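Local coordinates for MaoC family protein (Mycobacterium tuberculosis H37Rv, PDB 3KHP) that probably dehydrates (3R)-hydroxyacyl thioesters to the corresponding enoyl thioesters, as a MaoC-family protein built from two hot-dog-like halves, at residues P227-H230 with G231-Y235; G57-A60 with F61-E64; M192-R195 with E196-L200. All coordinates share one frame; numbering follows the deposited sequence.

Interaction 1: residues P227-H230 with G231-Y235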
loop_
_atom_site.group_PDB
_atom_site.type_symbol
_atom_site.label_atom_id
_atom_site.label_comp_id
_atom_site.label_asym_id
_atom_site.label_seq_id
_atom_site.Cartn_x
_atom_site.Cartn_y
_atom_site.Cartn_z
ATOM N N PRO A 227 11.934 12.030 -5.758
ATOM C CA PRO A 227 12.094 11.060 -4.679
ATOM C C PRO A 227 12.604 9.713 -5.185
ATOM O O PRO A 227 12.303 9.321 -6.300
ATOM C CB PRO A 227 10.686 10.945 -4.106
ATOM C CG PRO A 227 9.961 12.149 -4.584
ATOM C CD PRO A 227 10.566 12.556 -5.867
ATOM N N ILE A 228 13.402 9.016 -4.379
ATOM C CA ILE A 228 13.973 7.768 -4.817
ATOM C C ILE A 228 13.126 6.654 -4.238
ATOM O O ILE A 228 12.489 6.819 -3.203
ATOM C CB ILE A 228 15.453 7.623 -4.411
ATOM C CG1 ILE A 228 15.591 7.534 -2.884
ATOM C CG2 ILE A 228 16.269 8.782 -4.963
ATOM C CD1 ILE A 228 17.041 7.372 -2.379
ATOM N N LEU A 229 13.065 5.527 -4.934
ATOM C CA LEU A 229 12.405 4.367 -4.395
ATOM C C LEU A 229 13.185 3.849 -3.176
ATOM O O LEU A 229 14.424 3.872 -3.146
ATOM C CB LEU A 229 12.343 3.290 -5.475
ATOM C CG LEU A 229 11.421 2.113 -5.167
ATOM C CD1 LEU A 229 9.945 2.589 -5.071
ATOM C CD2 LEU A 229 11.594 1.039 -6.191
ATOM N N HIS A 230 12.463 3.341 -2.197
ATOM C CA HIS A 230 13.081 2.702 -1.013
ATOM C C HIS A 230 14.004 1.594 -1.480
ATOM O O HIS A 230 13.576 0.784 -2.312
ATOM C CB HIS A 230 12.050 2.027 -0.144
ATOM C CG HIS A 230 11.004 2.929 0.434
ATOM N ND1 HIS A 230 10.031 3.544 -0.330
ATOM C CD2 HIS A 230 10.705 3.217 1.727
ATOM C CE1 HIS A 230 9.198 4.195 0.470
ATOM N NE2 HIS A 230 9.589 4.020 1.722
ATOM N N GLY A 231 15.247 1.543 -0.950
ATOM C CA GLY A 231 16.166 0.428 -1.204
ATOM C C GLY A 231 15.542 -0.953 -0.899
ATOM O O GLY A 231 15.714 -1.928 -1.654
ATOM N N LEU A 232 14.817 -1.039 0.201
ATOM C CA LEU A 232 14.175 -2.291 0.547
ATOM C C LEU A 232 13.061 -2.663 -0.449
ATOM O O LEU A 232 12.734 -3.850 -0.581
ATOM C CB LEU A 232 13.684 -2.264 1.988
ATOM C CG LEU A 232 14.855 -2.311 3.013
ATOM C CD1 LEU A 232 14.323 -2.194 4.421
ATOM C CD2 LEU A 232 15.737 -3.608 2.828
ATOM N N CYS A 233 12.509 -1.672 -1.164
ATOM C CA CYS A 233 11.494 -1.975 -2.150
ATOM C C CYS A 233 12.167 -2.664 -3.343
ATOM O O CYS A 233 11.732 -3.731 -3.762
ATOM C CB CYS A 233 10.747 -0.738 -2.579
ATOM S SG CYS A 233 9.492 -1.080 -3.811
ATOM N N THR A 234 13.246 -2.065 -3.843
ATOM C CA THR A 234 14.113 -2.681 -4.827
ATOM C C THR A 234 14.505 -4.113 -4.457
ATOM O O THR A 234 14.469 -5.025 -5.286
ATOM C CB THR A 234 15.392 -1.838 -5.016
ATOM O OG1 THR A 234 15.025 -0.521 -5.441
ATOM C CG2 THR A 234 16.283 -2.396 -6.029
ATOM N N TYR A 235 14.893 -4.302 -3.216
ATOM C CA TYR A 235 15.264 -5.605 -2.697
ATOM C C TYR A 235 14.085 -6.599 -2.745
ATOM O O TYR A 235 14.245 -7.730 -3.166
ATOM C CB TYR A 235 15.728 -5.414 -1.283
ATOM C CG TYR A 235 16.233 -6.596 -0.515
ATOM C CD1 TYR A 235 17.521 -7.102 -0.733
ATOM C CD2 TYR A 235 15.490 -7.122 0.529
ATOM C CE1 TYR A 235 18.021 -8.151 0.037
ATOM C CE2 TYR A 235 15.981 -8.165 1.295
ATOM C CZ TYR A 235 17.254 -8.663 1.051
ATOM O OH TYR A 235 17.762 -9.668 1.877
#
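Leu229 and Cys233 use the same first torsion to meet: Leu229 CG (chi1 -168°) and Cys233 SG (chi1 180°) each stand opposite their own backbone N, and the leucine fork faces the sulfur. Both methyls of the fork touch it, CD2 at 3.8 Å and CD1 at 3.9 Å from SG, in an apolar contact. Thr234 adds its hydroxyl at the flank of the fork, where OG1 lies 3.8 Å from Leu229 CD2. These side chains gather at the start of helix 231-245, the long helix of the C-terminal hot-dog-like half, with His230 in the N-cap position. The carbonyl of His230 accepts two helical bonds. Thr234 N approaches it in the carbonyl plane at 3.3 Å and nearly straight, with an angle of 164° at the hydrogen, whereas Cys233 N sits closer to His230 O, at 2.9 Å, but well above that plane. The imidazole is turned to other partners. Its NE2 is hydrogen-bonded to Asp207 O, while the ring stacks with His212 and meets Tyr202 edge-to-face, so it packs on the segment carrying the hydratase 2 signature, which includes Asp207 and His212.

Interaction 2: residues G57-A60 with F61-E64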
loop_
_atom_site.group_PDB
_atom_site.type_symbol
_atom_site.label_atom_id
_atom_site.label_comp_id
_atom_site.label_asym_id
_atom_site.label_seq_id
_atom_site.Cartn_x
_atom_site.Cartn_y
_atom_site.Cartn_z
ATOM N N GLY A 57 -0.950 -10.764 -11.619
ATOM C CA GLY A 57 -0.238 -11.856 -12.247
ATOM C C GLY A 57 0.186 -12.899 -11.268
ATOM O O GLY A 57 0.523 -14.037 -11.652
ATOM N N ASP A 58 0.121 -12.565 -9.975
ATOM C CA ASP A 58 0.564 -13.540 -8.982
ATOM C C ASP A 58 -0.304 -13.454 -7.770
ATOM O O ASP A 58 0.117 -12.996 -6.709
ATOM C CB ASP A 58 2.080 -13.358 -8.615
ATOM C CG ASP A 58 2.406 -11.962 -8.050
ATOM O OD1 ASP A 58 3.599 -11.707 -7.660
ATOM O OD2 ASP A 58 1.463 -11.125 -7.999
ATOM N N LEU A 59 -1.478 -14.019 -7.904
ATOM C CA LEU A 59 -2.549 -13.885 -6.948
ATOM C C LEU A 59 -2.316 -14.558 -5.629
ATOM O O LEU A 59 -3.000 -14.295 -4.650
ATOM C CB LEU A 59 -3.838 -14.441 -7.556
ATOM C CG LEU A 59 -4.362 -13.689 -8.781
ATOM C CD1 LEU A 59 -5.512 -14.476 -9.404
ATOM C CD2 LEU A 59 -4.761 -12.274 -8.375
ATOM N N ALA A 60 -1.378 -15.451 -5.607
ATOM C CA ALA A 60 -0.894 -16.069 -4.374
ATOM C C ALA A 60 -0.274 -15.063 -3.423
ATOM O O ALA A 60 -0.321 -15.244 -2.232
ATOM C CB ALA A 60 0.137 -17.137 -4.769
ATOM N N PHE A 61 0.289 -13.981 -3.944
ATOM C CA PHE A 61 0.896 -12.921 -3.112
ATOM C C PHE A 61 -0.026 -11.738 -2.886
ATOM O O PHE A 61 0.108 -11.064 -1.856
ATOM C CB PHE A 61 2.215 -12.472 -3.734
ATOM C CG PHE A 61 3.189 -13.595 -3.868
ATOM C CD1 PHE A 61 3.713 -14.213 -2.747
ATOM C CD2 PHE A 61 3.547 -14.073 -5.081
ATOM C CE1 PHE A 61 4.600 -15.291 -2.861
ATOM C CE2 PHE A 61 4.423 -15.138 -5.198
ATOM C CZ PHE A 61 4.932 -15.756 -4.091
ATOM N N THR A 62 -0.996 -11.519 -3.792
ATOM C CA THR A 62 -1.896 -10.353 -3.678
ATOM C C THR A 62 -3.361 -10.644 -3.275
ATOM O O THR A 62 -4.181 -9.728 -3.158
ATOM C CB THR A 62 -1.857 -9.601 -4.974
ATOM O OG1 THR A 62 -2.120 -10.513 -6.059
ATOM C CG2 THR A 62 -0.450 -9.018 -5.154
ATOM N N THR A 63 -3.684 -11.913 -3.042
ATOM C CA THR A 63 -5.002 -12.288 -2.576
ATOM C C THR A 63 -4.944 -13.453 -1.590
ATOM O O THR A 63 -4.059 -14.331 -1.674
ATOM C CB THR A 63 -5.954 -12.706 -3.737
ATOM O OG1 THR A 63 -5.479 -13.930 -4.358
ATOM C CG2 THR A 63 -6.110 -11.572 -4.769
ATOM N N GLU A 64 -5.928 -13.465 -0.695
ATOM C CA GLU A 64 -6.060 -14.493 0.319
ATOM C C GLU A 64 -7.219 -15.462 0.113
ATOM O O GLU A 64 -7.253 -16.510 0.788
ATOM C CB GLU A 64 -6.221 -13.853 1.688
ATOM C CG GLU A 64 -7.599 -13.424 2.070
ATOM C CD GLU A 64 -8.091 -12.191 1.324
ATOM O OE1 GLU A 64 -7.486 -11.772 0.315
ATOM O OE2 GLU A 64 -9.123 -11.656 1.762
#
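A single helical turn, 59-62, is organised by Asp58 at its N-cap position and Thr63 just past its last residue. The Asp58 carboxylate makes no capping bond, OD2 having a weak bond to Gly55 N; the Asp58 carbonyl takes the first helical N-H, with Phe61 N 2.9 Å from Asp58 O, while Thr62 N adds a weak bond to the same oxygen. At the other end, Leu59 O receives the hydroxyl of Thr63 and, weakly, its backbone N. Thr63 OG1 lies 2.5 Å from Leu59 O, a length too short to be taken strictly, and reaches it because chi1 of 66° turns the hydroxyl between the backbone N and the carbonyl carbon. The same hydroxyl also bonds Ser66, tying the turn to the chain beyond. Thr63 CG2 meets Leu59 CD2 at 3.9 Å. The Asp58 side chain crosses that of Phe61 at about a right angle: Asp58 CB lies at the ring edge, in its plane, and Asp58 OD1 is 3.5 Å from Phe61 CD2, with the carboxylate and ring planes 67° apart. Thr62 directs OG1 to Gly55 O. Phe61 packs on Ala49 of helix 42-51 and Val243 of helix 231-245, and Asp58 touches Arg240 of the latter, whereas Leu59 rests on Pro215 of the second subunit, whose Arg203 and Arg208 form salt bridges with Glu64.

Interaction 3: residues M192-R195 with E196-L200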
loop_
_atom_site.group_PDB
_atom_site.type_symbol
_atom_site.label_atom_id
_atom_site.label_comp_id
_atom_site.label_asym_id
_atom_site.label_seq_id
_atom_site.Cartn_x
_atom_site.Cartn_y
_atom_site.Cartn_z
ATOM N N MET A 192 11.387 -6.625 -14.029
ATOM C CA MET A 192 10.223 -6.289 -13.238
ATOM C C MET A 192 10.035 -4.788 -13.297
ATOM O O MET A 192 10.903 -4.011 -12.905
ATOM C CB MET A 192 10.408 -6.736 -11.803
ATOM C CG MET A 192 10.468 -8.220 -11.586
ATOM S SD MET A 192 8.863 -8.989 -11.655
ATOM C CE MET A 192 9.281 -10.637 -11.040
ATOM N N PRO A 193 8.909 -4.355 -13.821
ATOM C CA PRO A 193 8.722 -2.911 -13.872
ATOM C C PRO A 193 8.331 -2.393 -12.512
ATOM O O PRO A 193 7.938 -3.169 -11.666
ATOM C CB PRO A 193 7.582 -2.731 -14.881
ATOM C CG PRO A 193 6.916 -3.979 -14.962
ATOM C CD PRO A 193 7.902 -5.076 -14.622
ATOM N N THR A 194 8.460 -1.084 -12.312
ATOM C CA THR A 194 7.975 -0.471 -11.114
ATOM C C THR A 194 7.122 0.688 -11.520
ATOM O O THR A 194 7.232 1.164 -12.634
ATOM C CB THR A 194 9.117 0.007 -10.206
ATOM O OG1 THR A 194 9.753 1.120 -10.819
ATOM C CG2 THR A 194 10.109 -1.092 -9.973
ATOM N N ARG A 195 6.276 1.129 -10.613
ATOM C CA ARG A 195 5.367 2.221 -10.890
ATOM C C ARG A 195 5.906 3.534 -10.355
ATOM O O ARG A 195 6.554 3.592 -9.331
ATOM C CB ARG A 195 4.016 1.986 -10.252
ATOM C CG ARG A 195 3.172 0.926 -10.970
ATOM C CD ARG A 195 1.915 0.668 -10.203
ATOM N NE ARG A 195 1.268 -0.546 -10.716
ATOM C CZ ARG A 195 0.468 -0.599 -11.782
ATOM N NH1 ARG A 195 -0.027 -1.763 -12.136
ATOM N NH2 ARG A 195 0.169 0.494 -12.489
ATOM N N GLU A 196 5.576 4.573 -11.086
ATOM C CA GLU A 196 5.878 5.940 -10.767
ATOM C C GLU A 196 5.377 6.316 -9.381
ATOM O O GLU A 196 5.979 7.109 -8.693
ATOM C CB GLU A 196 5.202 6.803 -11.861
ATOM C CG GLU A 196 5.498 8.226 -11.788
ATOM C CD GLU A 196 4.520 8.970 -10.871
ATOM O OE1 GLU A 196 3.346 8.504 -10.720
ATOM O OE2 GLU A 196 4.947 10.028 -10.330
ATOM N N ASP A 197 4.264 5.732 -8.968
ATOM C CA ASP A 197 3.730 5.956 -7.632
ATOM C C ASP A 197 4.050 4.829 -6.659
ATOM O O ASP A 197 3.455 4.757 -5.595
ATOM C CB ASP A 197 2.222 6.168 -7.707
ATOM C CG ASP A 197 1.466 4.933 -8.227
ATOM O OD1 ASP A 197 2.127 3.930 -8.644
ATOM O OD2 ASP A 197 0.211 4.992 -8.260
ATOM N N GLN A 198 5.005 3.964 -6.973
ATOM C CA GLN A 198 5.185 2.784 -6.141
ATOM C C GLN A 198 5.633 3.080 -4.704
ATOM O O GLN A 198 5.225 2.405 -3.785
ATOM C CB GLN A 198 6.132 1.790 -6.783
ATOM C CG GLN A 198 6.031 0.425 -6.154
ATOM C CD GLN A 198 6.433 -0.691 -7.107
ATOM O OE1 GLN A 198 6.208 -0.616 -8.335
ATOM N NE2 GLN A 198 7.078 -1.708 -6.556
ATOM N N ALA A 199 6.458 4.084 -4.501
ATOM C CA ALA A 199 6.923 4.386 -3.175
ATOM C C ALA A 199 5.773 4.786 -2.242
ATOM O O ALA A 199 5.816 4.519 -1.037
ATOM C CB ALA A 199 8.017 5.455 -3.226
ATOM N N LEU A 200 4.742 5.421 -2.810
ATOM C CA LEU A 200 3.560 5.800 -2.048
ATOM C C LEU A 200 2.808 4.632 -1.485
ATOM O O LEU A 200 2.187 4.779 -0.428
ATOM C CB LEU A 200 2.589 6.683 -2.858
ATOM C CG LEU A 200 3.080 8.009 -3.457
ATOM C CD1 LEU A 200 2.019 8.711 -4.225
ATOM C CD2 LEU A 200 3.693 8.927 -2.454
HETATM O O HOH W 1 5.184 -2.501 -10.509
#
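A type I beta turn from Arg195 to Gln198 carries the chain from the loop after strand 188-192 toward helix 198-202, closed by Gln198 N at 2.8 Å from Arg195 O. The side chain of Gln198 adds a second bond: Gln198 OE1 accepts Arg195 N at 2.9 Å, a nearly straight bond (162° at the hydrogen), its donor tilted 23° from the plane of the amide carbonyl. An extended chain, with CG opposite the backbone N (chi1 -164°), brings the amide oxygen back to the first residue of the turn. Gln198 OE1 also lies 3.3 Å from Thr194 CA, and a water donates both to it and to Pro193 O. The other amide atom, NE2, bonds Gly51 O. Arg195 and Asp197 run alongside each other, pointing the same way, so that Asp197 OD1 lies against the aliphatic stem, 3.2 Å from Arg195 CB. Their charged ends do not meet; Asp197 OD2 forms a salt bridge with Arg195 of the second subunit, and Glu196 bonds Thr56 of that subunit. Within the chain, Thr194 OG1 is held by Gly268 and Glu269, in the loop leading to strand 271-279, and Gln198 packs on Cys233 of helix 231-245.

Interactions 1 and 3 lie at helix starts, whereas interaction 2 takes in both ends of a one-turn helix, and their chemistry varies with burial. Interaction 1 is the buried one, largely apolar side-chain packing beside the first backbone bonds of its helix, and no other chain touches it. Interactions 2 and 3, partly buried and more polar, both reach the second subunit: interaction 3 through charged and polar side chains, interaction 2 through packing of Leu59, Thr62 and Thr63, with neighbouring Glu64 adding salt bridges. Interactions 1 and 3 touch, Leu229 CD1 lying 3.8 Å from Ala199 N. Interaction 2, in the N-terminal, MFE-2 hydratase 2-like part of the sequence, also packs on helix 231-245, further along.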